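Long-range contacts in nigritoxine (Vibrio nigripulchritudo, PDB 5M41), which acts as a bacterial toxin against crustaceans and insects and has a new fold: residues A[20-25]-A[195-200]; A[26-31]-A[354-359]; A[202-207]-A[239-244]. All blocks are in the same frame, centred on the assembly; numbering follows the deposited sequence. Where two conformers were deposited one is given.

Interaction 1: residues A[20-25]-A[195-200]; sequences INHSAV and DDQILS. With MG (magnesium ion), chain B.
His22, in the first turn of helix 22-30, lies against helix 195-203 with its ring held on two faces. CG of Gln197 sits over one face, 4.0 Å from the ring centroid and only 10° off the normal, a CH-pi contact; the backbone O of Ile20 lies over the opposite face. With CG anti to the carbonyl carbon, chi1 brings the His22 ring to the helix, and its turn about CB-CG presents ND1 to Ser200 OG, 2.7 Å away. That hydrogen bond is bent (132°), and either atom could be the donor. Deeper, Val25 CG1 rests on Ser200 CB at 3.8 Å, and both residues are buried. Asp196 OD2 is pressed close to Ser23 CB, at 3.0 Å, while its OD1 forms a salt bridge with Arg30. Toward the surface the grip loosens: exposed Gln197 runs alongside the imidazole, its amide turned obliquely to the ring, with NE2 3.7 Å from His22 NE2. At the start of helix 195-203, Asp195 OD1 binds magnesium at 2.1 Å, and OD2 accepts from a metal-bound water. Val189 O, Glu192 O and three waters complete a six-ligand, all-oxygen site, at the turn joining helices 177-191 and 195-203.

Interaction 2: residues A[26-31]-A[354-359]; sequences ANRYRN and QVVRGG
A classic beta bulge, in which Val356 and Arg357 both face Thr427, marks the edge strand 354-357 of a three-stranded antiparallel sheet, and helix 22-30 packs on this strand. The short segments 26-30 and 354-357 cross at 82°, with their axes 9.5 Å apart at closest approach. Arg28 carries the buried half of the contact. Its chain is bent at chi2 and chi3, which lays the guanidinium flat over Val356, so that CG1 of Val356 stands 3.4 Å above the guanidinium plane of Arg28, over its centre. The charge is answered by Asp259, which forms salt bridges with both Arg28 NH2 and Arg357 NH1. Through this shared carboxylate the helix and the bulge are tied to helix 253-264; it probably offsets the repulsion between the two arginines, whose NH1 atoms (Arg28 NH1 and Arg357 NH1) are 5.5 Å apart. In the guanidinium plane of Arg28, a water accepts from NH1 and donates to Val356 O. On the more open half, amides meet. The Asn27 and Gln354 side chains cross obliquely with their amide planes stacked 12° apart, and Asn27 ND2 lies 3.4 Å from Gln354 CD. Asn27 OD1 accepts from Arg30 NH2, the donor standing above the carbonyl plane, while ND2 reaches Val355 O through a second water. Gln354 and Asn31 meet tip to tip: the bond from Gln354 NE2 to Asn31 OD1 is nearly straight (173°) but, at 3.4 Å, weak.

Interaction 3: residues A[202-207]-A[239-244]; sequences LLLDVL and SPTDEL
Pro240 O is gripped by two bonds: it accepts from a water at 2.8 Å and from Leu244 N at 3.2 Å. The same water donates a second bond, to Leu204 O at 2.9 Å. It thus joins the backbone of the turn between helices 195-203 and 206-215 to the first turn of helix 240-245, without a direct hydrogen bond between the segments. That first turn is N-capped by Ser239, whose OG accepts from Asp242 N at 3.2 Å in a fairly straight bond (162°). Beside the water the contact is apolar and centres on Leu204. Its CG is anti to the backbone N, and chi1 and chi2 together carry CD1 across to the helix, where it touches Pro240 CB and Leu244 CD1, each at 3.7 Å, and lies against the Pro240-Thr241 peptide. Leu204 crosses the proline at about a right angle. Next to it, Asp205 OD1 comes to 3.5 Å from CG of the Pro240 ring, a van der Waals contact. Asn104 OD1 accepts from the backbone N of Asp205, holding the turn. On the buried side, Leu207 CD1 meets Leu244 CD2 more loosely, at 4.1 Å, again with the side chains at about a right angle. Helix 253-264 packs behind this pair through Leu254, which touches both leucines, while helix 34-54 meets Leu207 through Leu40.

All three interactions are partly buried: in interactions 2 and 3 three of six touching residues are buried, in interaction 1 two, with Gln197 and Thr241 on the exposed side of interactions 1 and 3. Helix 22-30 serves interactions 1 and 2, which are joined through Arg30; helix 195-203 is shared by interactions 1 and 3, and Leu244 packs on Val25 and Ile20. The centre of interaction 2 lies about 22 Å from the chain centre, those of the others about 31 Å. Interaction 2 relies on amides, waters and a guanidinium; interaction 3 is largely leucine and proline; interaction 1 combines a histidine-serine bond with a metal site. Tyr29 against Leu203 links interactions 2 and 3.

Interaction 1: residues A[20-25]-A[195-200]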
ATOM      1  N   ILE A  20     -12.753  23.662  -9.977  1.00 51.74           N
ATOM      2  CA  ILE A  20     -12.904  23.302  -8.567  1.00 47.97           C
ATOM      3  C   ILE A  20     -14.012  22.269  -8.357  1.00 45.17           C
ATOM      4  O   ILE A  20     -15.102  22.412  -8.904  1.00 44.17           O
ATOM      5  CB  ILE A  20     -13.172  24.544  -7.698  1.00 47.43           C
ATOM      6  CG1 ILE A  20     -11.926  25.440  -7.679  1.00 47.35           C
ATOM      7  CG2 ILE A  20     -13.532  24.139  -6.254  1.00 45.91           C
ATOM      8  CD1 ILE A  20     -12.208  26.852  -7.195  1.00 46.20           C
ATOM      9  N   ASN A  21     -13.740  21.233  -7.557  1.00 42.88           N
ATOM     10  CA  ASN A  21     -14.817  20.335  -7.143  1.00 42.15           C
ATOM     11  C   ASN A  21     -15.616  20.989  -6.017  1.00 42.02           C
ATOM     12  O   ASN A  21     -15.273  20.858  -4.839  1.00 38.48           O
ATOM     13  CB  ASN A  21     -14.282  18.961  -6.741  1.00 42.40           C
ATOM     14  CG  ASN A  21     -15.382  17.980  -6.459  1.00 42.32           C
ATOM     15  OD1 ASN A  21     -16.518  18.376  -6.253  1.00 42.24           O
ATOM     16  ND2 ASN A  21     -15.057  16.690  -6.447  1.00 41.79           N
ATOM     17  N   HIS A  22     -16.678  21.709  -6.384  1.00 42.01           N
ATOM     18  CA  HIS A  22     -17.418  22.532  -5.394  1.00 41.30           C
ATOM     19  C   HIS A  22     -18.103  21.725  -4.327  1.00 38.90           C
ATOM     20  O   HIS A  22     -18.197  22.173  -3.195  1.00 38.93           O
ATOM     21  CB  HIS A  22     -18.466  23.408  -6.062  1.00 41.15           C
ATOM     22  CG  HIS A  22     -17.918  24.296  -7.142  1.00 43.94           C
ATOM     23  ND1 HIS A  22     -17.047  25.311  -6.889  1.00 44.36           N
ATOM     24  CD2 HIS A  22     -18.147  24.302  -8.511  1.00 45.18           C
ATOM     25  CE1 HIS A  22     -16.736  25.926  -8.056  1.00 44.88           C
ATOM     26  NE2 HIS A  22     -17.413  25.310  -9.041  1.00 47.83           N
ATOM     27  N   SER A  23     -18.625  20.557  -4.673  1.00 38.99           N
ATOM     28  CA  SER A  23     -19.246  19.733  -3.657  1.00 40.62           C
ATOM     29  C   SER A  23     -18.254  19.226  -2.603  1.00 38.49           C
ATOM     30  O   SER A  23     -18.606  19.099  -1.445  1.00 41.14           O
ATOM     31  CB  SER A  23     -20.062  18.593  -4.278  1.00 43.72           C
ATOM     32  OG  SER A  23     -19.227  17.703  -4.980  1.00 47.28           O
ATOM     33  N   ALA A  24     -17.012  18.955  -2.993  1.00 38.84           N
ATOM     34  CA  ALA A  24     -15.995  18.508  -2.034  1.00 37.51           C
ATOM     35  C   ALA A  24     -15.674  19.612  -1.020  1.00 37.72           C
ATOM     36  O   ALA A  24     -15.506  19.340   0.164  1.00 37.35           O
ATOM     37  CB  ALA A  24     -14.715  18.097  -2.756  1.00 39.97           C
ATOM     38  N   VAL A  25     -15.563  20.853  -1.489  1.00 35.88           N
ATOM     39  CA  VAL A  25     -15.364  21.992  -0.591  1.00 35.31           C
ATOM     40  C   VAL A  25     -16.598  22.186   0.309  1.00 34.66           C
ATOM     41  O   VAL A  25     -16.494  22.194   1.547  1.00 34.20           O
ATOM     42  CB  VAL A  25     -15.062  23.271  -1.414  1.00 36.70           C
ATOM     43  CG1 VAL A  25     -14.895  24.465  -0.501  1.00 36.55           C
ATOM     44  CG2 VAL A  25     -13.808  23.069  -2.265  1.00 36.28           C
ATOM     45  N   ASP A 195     -26.395  25.446  -4.399  1.00 46.96           N
ATOM     46  CA  ASP A 195     -25.804  25.295  -3.101  1.00 48.11           C
ATOM     47  C   ASP A 195     -24.277  25.200  -3.156  1.00 45.64           C
ATOM     48  O   ASP A 195     -23.608  26.030  -2.554  1.00 44.58           O
ATOM     49  CB  ASP A 195     -26.436  24.093  -2.355  1.00 46.29           C
ATOM     50  CG  ASP A 195     -27.807  24.423  -1.804  1.00 48.26           C
ATOM     51  OD1 ASP A 195     -28.451  25.356  -2.351  1.00 49.70           O
ATOM     52  OD2 ASP A 195     -28.238  23.794  -0.807  1.00 51.58           O
ATOM     53  N   ASP A 196     -23.720  24.218  -3.876  1.00 43.05           N
ATOM     54  CA  ASP A 196     -22.312  23.878  -3.653  1.00 40.05           C
ATOM     55  C   ASP A 196     -21.396  24.986  -4.138  1.00 41.42           C
ATOM     56  O   ASP A 196     -20.429  25.354  -3.464  1.00 38.58           O
ATOM     57  CB  ASP A 196     -21.932  22.533  -4.297  1.00 41.07           C
ATOM     58  CG  ASP A 196     -22.632  21.344  -3.633  1.00 40.95           C
ATOM     59  OD1 ASP A 196     -23.196  21.482  -2.521  1.00 39.90           O
ATOM     60  OD2 ASP A 196     -22.588  20.269  -4.228  1.00 45.40           O
ATOM     61  N   GLN A 197     -21.713  25.522  -5.308  1.00 41.69           N
ATOM     62  CA  GLN A 197     -20.889  26.550  -5.904  1.00 45.85           C
ATOM     63  C   GLN A 197     -20.950  27.875  -5.145  1.00 43.98           C
ATOM     64  O   GLN A 197     -19.936  28.560  -4.995  1.00 41.71           O
ATOM     65  CB  GLN A 197     -21.272  26.746  -7.367  1.00 51.73           C
ATOM     66  CG  GLN A 197     -20.375  27.731  -8.084  1.00 59.32           C
ATOM     67  CD  GLN A 197     -20.727  27.838  -9.539  1.00 69.94           C
ATOM     68  OE1 GLN A 197     -21.915  27.808  -9.913  1.00 75.55           O
ATOM     69  NE2 GLN A 197     -19.701  27.957 -10.384  1.00 72.53           N
ATOM     70  N   ILE A 198     -22.131  28.240  -4.658  1.00 45.25           N
ATOM     71  CA  ILE A 198     -22.248  29.489  -3.924  1.00 45.58           C
ATOM     72  C   ILE A 198     -21.448  29.361  -2.649  1.00 42.86           C
ATOM     73  O   ILE A 198     -20.677  30.254  -2.293  1.00 41.33           O
ATOM     74  CB  ILE A 198     -23.708  29.892  -3.672  1.00 51.59           C
ATOM     75  CG1 ILE A 198     -24.401  30.086  -5.018  1.00 59.38           C
ATOM     76  CG2 ILE A 198     -23.774  31.224  -2.945  1.00 54.23           C
ATOM     77  CD1 ILE A 198     -25.198  31.371  -5.157  1.00 65.28           C
ATOM     78  N   LEU A 199     -21.570  28.205  -2.001  1.00 40.86           N
ATOM     79  CA  LEU A 199     -20.843  27.946  -0.778  1.00 39.82           C
ATOM     80  C   LEU A 199     -19.299  28.005  -0.947  1.00 38.64           C
ATOM     81  O   LEU A 199     -18.600  28.651  -0.152  1.00 39.32           O
ATOM     82  CB  LEU A 199     -21.276  26.588  -0.226  1.00 40.39           C
ATOM     83  CG  LEU A 199     -21.143  26.233   1.249  1.00 40.64           C
ATOM     84  CD1 LEU A 199     -21.338  27.410   2.223  1.00 38.91           C
ATOM     85  CD2 LEU A 199     -22.137  25.121   1.536  1.00 39.68           C
ATOM     86  N   SER A 200     -18.767  27.356  -1.982  1.00 38.24           N
ATOM     87  CA  SER A 200     -17.324  27.352  -2.186  0.50 38.60           C
ATOM     88  C   SER A 200     -16.819  28.747  -2.564  1.00 39.38           C
ATOM     89  O   SER A 200     -15.692  29.131  -2.181  1.00 38.61           O
ATOM     90  CB  SER A 200     -16.895  26.297  -3.220  0.50 40.06           C
ATOM     91  OG  SER A 200     -17.495  26.497  -4.481  0.50 41.78           O
TER
HETATM   92 MG    MG B 801     -30.182  26.356  -1.875  1.00 39.17          MG
HETATM   93  O   HOH W   1     -30.480  24.924   0.136  1.00 36.17           O
HETATM   94  O   HOH W   2     -32.516  26.530  -1.664  1.00 50.04           O
HETATM   95  O   HOH W   3     -30.618  24.655  -3.644  1.00 52.79           O

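Interaction 2: residues A[26-31]-A[354-359]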
ATOM      1  N   ALA A  26     -17.767  22.297  -0.325  1.00 32.90           N
ATOM      2  CA  ALA A  26     -19.017  22.515   0.373  1.00 34.75           C
ATOM      3  C   ALA A  26     -19.307  21.410   1.411  1.00 35.62           C
ATOM      4  O   ALA A  26     -19.749  21.732   2.496  1.00 35.62           O
ATOM      5  CB  ALA A  26     -20.161  22.612  -0.620  1.00 35.23           C
ATOM      6  N   ASN A  27     -19.064  20.132   1.058  1.00 35.45           N
ATOM      7  CA  ASN A  27     -19.206  19.023   2.011  1.00 36.76           C
ATOM      8  C   ASN A  27     -18.336  19.152   3.259  1.00 35.90           C
ATOM      9  O   ASN A  27     -18.820  18.898   4.370  1.00 35.98           O
ATOM     10  CB  ASN A  27     -18.951  17.657   1.365  1.00 36.65           C
ATOM     11  CG  ASN A  27     -20.037  17.273   0.376  1.00 41.11           C
ATOM     12  OD1 ASN A  27     -21.145  17.808   0.410  1.00 38.83           O
ATOM     13  ND2 ASN A  27     -19.711  16.349  -0.528  1.00 41.98           N
ATOM     14  N   ARG A  28     -17.069  19.530   3.094  1.00 33.86           N
ATOM     15  CA  ARG A  28     -16.248  19.752   4.279  1.00 34.94           C
ATOM     16  C   ARG A  28     -16.913  20.762   5.218  1.00 34.59           C
ATOM     17  O   ARG A  28     -16.931  20.558   6.446  1.00 36.42           O
ATOM     18  CB  ARG A  28     -14.822  20.236   3.970  1.00 33.75           C
ATOM     19  CG  ARG A  28     -13.885  19.253   3.280  1.00 36.42           C
ATOM     20  CD  ARG A  28     -13.778  17.866   3.912  1.00 33.40           C
ATOM     21  NE  ARG A  28     -13.537  17.757   5.364  1.00 32.45           N
ATOM     22  CZ  ARG A  28     -12.365  17.463   5.938  1.00 32.24           C
ATOM     23  NH1 ARG A  28     -11.253  17.377   5.207  1.00 30.47           N
ATOM     24  NH2 ARG A  28     -12.280  17.313   7.268  1.00 29.69           N
ATOM     25  N   TYR A  29     -17.440  21.841   4.664  1.00 32.92           N
ATOM     26  CA  TYR A  29     -17.981  22.920   5.510  1.00 32.83           C
ATOM     27  C   TYR A  29     -19.311  22.510   6.150  1.00 33.70           C
ATOM     28  O   TYR A  29     -19.536  22.699   7.353  1.00 32.07           O
ATOM     29  CB  TYR A  29     -18.142  24.225   4.719  1.00 33.42           C
ATOM     30  CG  TYR A  29     -18.766  25.292   5.584  1.00 33.29           C
ATOM     31  CD1 TYR A  29     -17.994  26.016   6.482  1.00 32.79           C
ATOM     32  CD2 TYR A  29     -20.146  25.519   5.545  1.00 32.85           C
ATOM     33  CE1 TYR A  29     -18.565  26.974   7.310  1.00 33.10           C
ATOM     34  CE2 TYR A  29     -20.724  26.462   6.366  1.00 32.68           C
ATOM     35  CZ  TYR A  29     -19.925  27.182   7.248  1.00 32.49           C
ATOM     36  OH  TYR A  29     -20.508  28.082   8.083  1.00 31.21           O
ATOM     37  N   ARG A  30     -20.180  21.923   5.330  1.00 34.19           N
ATOM     38  CA  ARG A  30     -21.510  21.516   5.763  1.00 36.63           C
ATOM     39  C   ARG A  30     -21.439  20.431   6.832  1.00 36.66           C
ATOM     40  O   ARG A  30     -22.273  20.375   7.725  1.00 37.81           O
ATOM     41  CB  ARG A  30     -22.360  21.049   4.552  1.00 37.44           C
ATOM     42  CG  ARG A  30     -23.078  22.213   3.860  1.00 39.69           C
ATOM     43  CD  ARG A  30     -24.220  21.746   2.932  1.00 42.54           C
ATOM     44  NE  ARG A  30     -23.685  20.804   1.943  1.00 43.59           N
ATOM     45  CZ  ARG A  30     -23.538  21.041   0.646  1.00 43.29           C
ATOM     46  NH1 ARG A  30     -23.967  22.164   0.107  1.00 41.61           N
ATOM     47  NH2 ARG A  30     -22.993  20.099  -0.125  1.00 45.68           N
ATOM     48  N   ASN A  31     -20.431  19.578   6.768  1.00 35.98           N
ATOM     49  CA  ASN A  31     -20.336  18.516   7.759  1.00 36.73           C
ATOM     50  C   ASN A  31     -19.687  18.903   9.096  1.00 36.72           C
ATOM     51  O   ASN A  31     -19.632  18.092  10.011  1.00 36.89           O
ATOM     52  CB  ASN A  31     -19.695  17.289   7.138  1.00 41.09           C
ATOM     53  CG  ASN A  31     -20.646  16.596   6.160  1.00 43.71           C
ATOM     54  OD1 ASN A  31     -20.310  16.342   5.022  1.00 45.73           O
ATOM     55  ND2 ASN A  31     -21.840  16.332   6.610  1.00 45.30           N
ATOM     56  N   GLN A 354     -19.345   9.544   0.671  1.00 54.39           N
ATOM     57  CA  GLN A 354     -18.546  10.712   0.325  1.00 49.13           C
ATOM     58  C   GLN A 354     -17.077  10.485   0.625  1.00 44.63           C
ATOM     59  O   GLN A 354     -16.733  10.071   1.730  1.00 43.77           O
ATOM     60  CB  GLN A 354     -18.937  11.881   1.195  1.00 51.96           C
ATOM     61  CG  GLN A 354     -19.923  12.854   0.628  1.00 51.55           C
ATOM     62  CD  GLN A 354     -20.315  13.847   1.685  1.00 49.30           C
ATOM     63  OE1 GLN A 354     -21.493  14.134   1.847  1.00 52.13           O
ATOM     64  NE2 GLN A 354     -19.330  14.341   2.457  1.00 47.03           N
ATOM     65  N   VAL A 355     -16.209  10.783  -0.332  1.00 42.45           N
ATOM     66  CA  VAL A 355     -14.793  10.880  -0.025  1.00 40.43           C
ATOM     67  C   VAL A 355     -14.582  12.220   0.687  1.00 42.66           C
ATOM     68  O   VAL A 355     -14.966  13.281   0.152  1.00 41.80           O
ATOM     69  CB  VAL A 355     -13.909  10.786  -1.280  1.00 40.28           C
ATOM     70  CG1 VAL A 355     -12.436  11.083  -0.935  1.00 36.34           C
ATOM     71  CG2 VAL A 355     -14.014   9.383  -1.892  1.00 41.30           C
ATOM     72  N   VAL A 356     -13.996  12.165   1.881  1.00 38.99           N
ATOM     73  CA  VAL A 356     -13.761  13.370   2.686  1.00 38.80           C
ATOM     74  C   VAL A 356     -12.427  14.021   2.290  1.00 36.55           C
ATOM     75  O   VAL A 356     -12.390  15.188   1.955  1.00 36.31           O
ATOM     76  CB  VAL A 356     -13.865  13.083   4.206  1.00 38.54           C
ATOM     77  CG1 VAL A 356     -13.539  14.320   5.034  1.00 39.62           C
ATOM     78  CG2 VAL A 356     -15.298  12.650   4.552  1.00 40.15           C
ATOM     79  N   ARG A 357     -11.357  13.238   2.263  1.00 35.03           N
ATOM     80  CA  ARG A 357     -10.039  13.766   1.959  1.00 33.90           C
ATOM     81  C   ARG A 357      -9.194  12.681   1.310  1.00 33.46           C
ATOM     82  O   ARG A 357      -9.393  11.484   1.594  1.00 33.85           O
ATOM     83  CB  ARG A 357      -9.362  14.288   3.255  1.00 32.22           C
ATOM     84  CG  ARG A 357      -9.195  13.232   4.355  1.00 33.70           C
ATOM     85  CD  ARG A 357      -8.081  13.594   5.355  1.00 34.17           C
ATOM     86  NE  ARG A 357      -6.816  13.646   4.626  1.00 34.22           N
ATOM     87  CZ  ARG A 357      -5.914  14.616   4.664  1.00 33.73           C
ATOM     88  NH1 ARG A 357      -6.043  15.663   5.481  1.00 33.83           N
ATOM     89  NH2 ARG A 357      -4.837  14.497   3.900  1.00 31.37           N
ATOM     90  N   GLY A 358      -8.252  13.088   0.460  1.00 31.12           N
ATOM     91  CA  GLY A 358      -7.243  12.158  -0.031  1.00 31.43           C
ATOM     92  C   GLY A 358      -6.179  11.863   1.028  1.00 32.34           C
ATOM     93  O   GLY A 358      -6.285  12.315   2.163  1.00 31.16           O
ATOM     94  N   GLY A 359      -5.151  11.100   0.661  1.00 31.48           N
ATOM     95  CA  GLY A 359      -4.082  10.781   1.580  1.00 32.27           C
ATOM     96  C   GLY A 359      -3.217   9.634   1.116  1.00 33.39           C
ATOM     97  O   GLY A 359      -3.169   9.298  -0.081  1.00 33.29           O
TER
HETATM   98  O   HOH W   4     -16.919  15.317  -0.488  1.00 37.08           O
HETATM   99  O   HOH W   5     -10.838  17.512   2.220  1.00 27.28           O

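Interaction 3: residues A[202-207]-A[239-244]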
ATOM      1  N   LEU A 202     -18.256  31.669  -1.620  1.00 36.04           N
ATOM      2  CA  LEU A 202     -18.387  32.519  -0.442  1.00 35.58           C
ATOM      3  C   LEU A 202     -17.372  32.234   0.659  1.00 33.74           C
ATOM      4  O   LEU A 202     -17.223  33.030   1.595  1.00 32.30           O
ATOM      5  CB  LEU A 202     -19.817  32.448   0.115  1.00 36.44           C
ATOM      6  CG  LEU A 202     -20.863  33.133  -0.791  1.00 39.31           C
ATOM      7  CD1 LEU A 202     -22.271  32.841  -0.295  1.00 39.31           C
ATOM      8  CD2 LEU A 202     -20.661  34.621  -0.853  1.00 40.05           C
ATOM      9  N   LEU A 203     -16.664  31.117   0.531  1.00 32.85           N
ATOM     10  CA  LEU A 203     -15.660  30.719   1.518  1.00 32.36           C
ATOM     11  C   LEU A 203     -14.223  30.781   0.966  1.00 33.19           C
ATOM     12  O   LEU A 203     -13.268  30.574   1.694  1.00 33.32           O
ATOM     13  CB  LEU A 203     -15.975  29.310   2.064  1.00 32.32           C
ATOM     14  CG  LEU A 203     -17.199  29.132   2.982  1.00 31.59           C
ATOM     15  CD1 LEU A 203     -17.435  27.668   3.299  1.00 32.66           C
ATOM     16  CD2 LEU A 203     -17.023  29.902   4.280  1.00 32.75           C
ATOM     17  N   LEU A 204     -14.077  31.026  -0.331  1.00 34.66           N
ATOM     18  CA  LEU A 204     -12.758  30.997  -0.993  1.00 34.50           C
ATOM     19  C   LEU A 204     -11.654  31.680  -0.185  1.00 34.89           C
ATOM     20  O   LEU A 204     -10.607  31.087   0.099  1.00 33.95           O
ATOM     21  CB  LEU A 204     -12.864  31.638  -2.395  1.00 35.70           C
ATOM     22  CG  LEU A 204     -11.559  31.847  -3.187  1.00 36.49           C
ATOM     23  CD1 LEU A 204     -10.923  30.492  -3.481  1.00 35.74           C
ATOM     24  CD2 LEU A 204     -11.788  32.643  -4.490  1.00 35.87           C
ATOM     25  N   ASP A 205     -11.877  32.935   0.189  1.00 36.19           N
ATOM     26  CA  ASP A 205     -10.856  33.686   0.914  1.00 36.18           C
ATOM     27  C   ASP A 205     -11.052  33.659   2.427  1.00 35.60           C
ATOM     28  O   ASP A 205     -10.138  33.981   3.150  1.00 35.42           O
ATOM     29  CB  ASP A 205     -10.764  35.115   0.398  1.00 38.66           C
ATOM     30  CG  ASP A 205      -9.882  35.221  -0.852  1.00 42.07           C
ATOM     31  OD1 ASP A 205      -8.667  35.413  -0.682  1.00 44.32           O
ATOM     32  OD2 ASP A 205     -10.401  35.129  -1.995  1.00 41.96           O
ATOM     33  N   VAL A 206     -12.241  33.267   2.895  1.00 34.59           N
ATOM     34  CA  VAL A 206     -12.505  33.122   4.339  1.00 32.98           C
ATOM     35  C   VAL A 206     -11.664  31.994   4.935  1.00 34.25           C
ATOM     36  O   VAL A 206     -11.096  32.124   6.021  1.00 34.37           O
ATOM     37  CB  VAL A 206     -14.007  32.823   4.636  1.00 32.89           C
ATOM     38  CG1 VAL A 206     -14.227  32.597   6.132  1.00 32.68           C
ATOM     39  CG2 VAL A 206     -14.909  33.960   4.151  1.00 32.01           C
ATOM     40  N   LEU A 207     -11.588  30.879   4.223  1.00 33.35           N
ATOM     41  CA  LEU A 207     -10.920  29.684   4.756  1.00 32.36           C
ATOM     42  C   LEU A 207      -9.436  29.890   5.083  1.00 33.38           C
ATOM     43  O   LEU A 207      -9.013  29.583   6.203  1.00 33.54           O
ATOM     44  CB  LEU A 207     -11.128  28.497   3.807  1.00 31.19           C
ATOM     45  CG  LEU A 207     -12.575  27.994   3.766  1.00 31.48           C
ATOM     46  CD1 LEU A 207     -12.826  27.048   2.569  1.00 30.19           C
ATOM     47  CD2 LEU A 207     -12.874  27.328   5.109  1.00 29.51           C
ATOM     48  N   SER A 239      -2.229  29.421  -2.987  1.00 51.39           N
ATOM     49  CA  SER A 239      -3.271  30.425  -3.214  1.00 49.68           C
ATOM     50  C   SER A 239      -4.681  29.919  -2.783  1.00 47.07           C
ATOM     51  O   SER A 239      -4.918  28.722  -2.756  1.00 48.18           O
ATOM     52  CB  SER A 239      -3.281  30.866  -4.681  1.00 49.24           C
ATOM     53  OG  SER A 239      -4.062  29.995  -5.491  1.00 49.91           O
ATOM     54  N   PRO A 240      -5.605  30.837  -2.432  1.00 45.44           N
ATOM     55  CA  PRO A 240      -6.950  30.389  -2.069  1.00 43.35           C
ATOM     56  C   PRO A 240      -7.554  29.419  -3.086  1.00 42.22           C
ATOM     57  O   PRO A 240      -8.052  28.379  -2.680  1.00 39.94           O
ATOM     58  CB  PRO A 240      -7.742  31.694  -1.997  1.00 44.01           C
ATOM     59  CG  PRO A 240      -6.715  32.694  -1.520  1.00 45.19           C
ATOM     60  CD  PRO A 240      -5.429  32.290  -2.212  1.00 44.46           C
ATOM     61  N   THR A 241      -7.469  29.732  -4.382  1.00 41.86           N
ATOM     62  CA  THR A 241      -8.048  28.893  -5.441  1.00 42.06           C
ATOM     63  C   THR A 241      -7.351  27.536  -5.527  1.00 42.49           C
ATOM     64  O   THR A 241      -8.008  26.514  -5.698  1.00 41.77           O
ATOM     65  CB  THR A 241      -8.005  29.630  -6.810  1.00 46.07           C
ATOM     66  OG1 THR A 241      -8.740  30.854  -6.703  1.00 46.07           O
ATOM     67  CG2 THR A 241      -8.608  28.805  -7.952  1.00 45.74           C
ATOM     68  N   ASP A 242      -6.024  27.523  -5.411  1.00 43.27           N
ATOM     69  CA  ASP A 242      -5.290  26.260  -5.469  1.00 45.11           C
ATOM     70  C   ASP A 242      -5.621  25.359  -4.297  1.00 42.36           C
ATOM     71  O   ASP A 242      -5.716  24.165  -4.474  1.00 42.39           O
ATOM     72  CB  ASP A 242      -3.782  26.501  -5.548  1.00 47.57           C
ATOM     73  CG  ASP A 242      -3.350  26.994  -6.933  1.00 50.63           C
ATOM     74  OD1 ASP A 242      -4.066  26.741  -7.916  1.00 51.09           O
ATOM     75  OD2 ASP A 242      -2.304  27.634  -7.033  1.00 54.04           O
ATOM     76  N   GLU A 243      -5.796  25.933  -3.108  1.00 41.28           N
ATOM     77  CA  GLU A 243      -6.234  25.140  -1.945  1.00 41.14           C
ATOM     78  C   GLU A 243      -7.582  24.475  -2.197  1.00 40.90           C
ATOM     79  O   GLU A 243      -7.768  23.311  -1.845  1.00 40.37           O
ATOM     80  CB  GLU A 243      -6.278  25.991  -0.678  1.00 41.61           C
ATOM     81  CG  GLU A 243      -4.905  26.277  -0.086  1.00 45.29           C
ATOM     82  CD  GLU A 243      -4.105  25.012   0.186  1.00 46.85           C
ATOM     83  OE1 GLU A 243      -4.652  24.002   0.730  1.00 46.01           O
ATOM     84  OE2 GLU A 243      -2.912  25.027  -0.163  1.00 49.32           O
ATOM     85  N   LEU A 244      -8.510  25.182  -2.850  1.00 40.24           N
ATOM     86  CA  LEU A 244      -9.802  24.551  -3.185  1.00 37.97           C
ATOM     87  C   LEU A 244      -9.626  23.504  -4.262  1.00 40.87           C
ATOM     88  O   LEU A 244     -10.272  22.438  -4.217  1.00 40.72           O
ATOM     89  CB  LEU A 244     -10.869  25.572  -3.615  1.00 36.33           C
ATOM     90  CG  LEU A 244     -11.326  26.635  -2.609  1.00 35.69           C
ATOM     91  CD1 LEU A 244     -12.627  27.250  -3.079  1.00 36.43           C
ATOM     92  CD2 LEU A 244     -11.558  26.093  -1.205  1.00 33.00           C
TER
HETATM   93  O   HOH W   6      -9.315  28.534  -0.176  1.00 24.69           O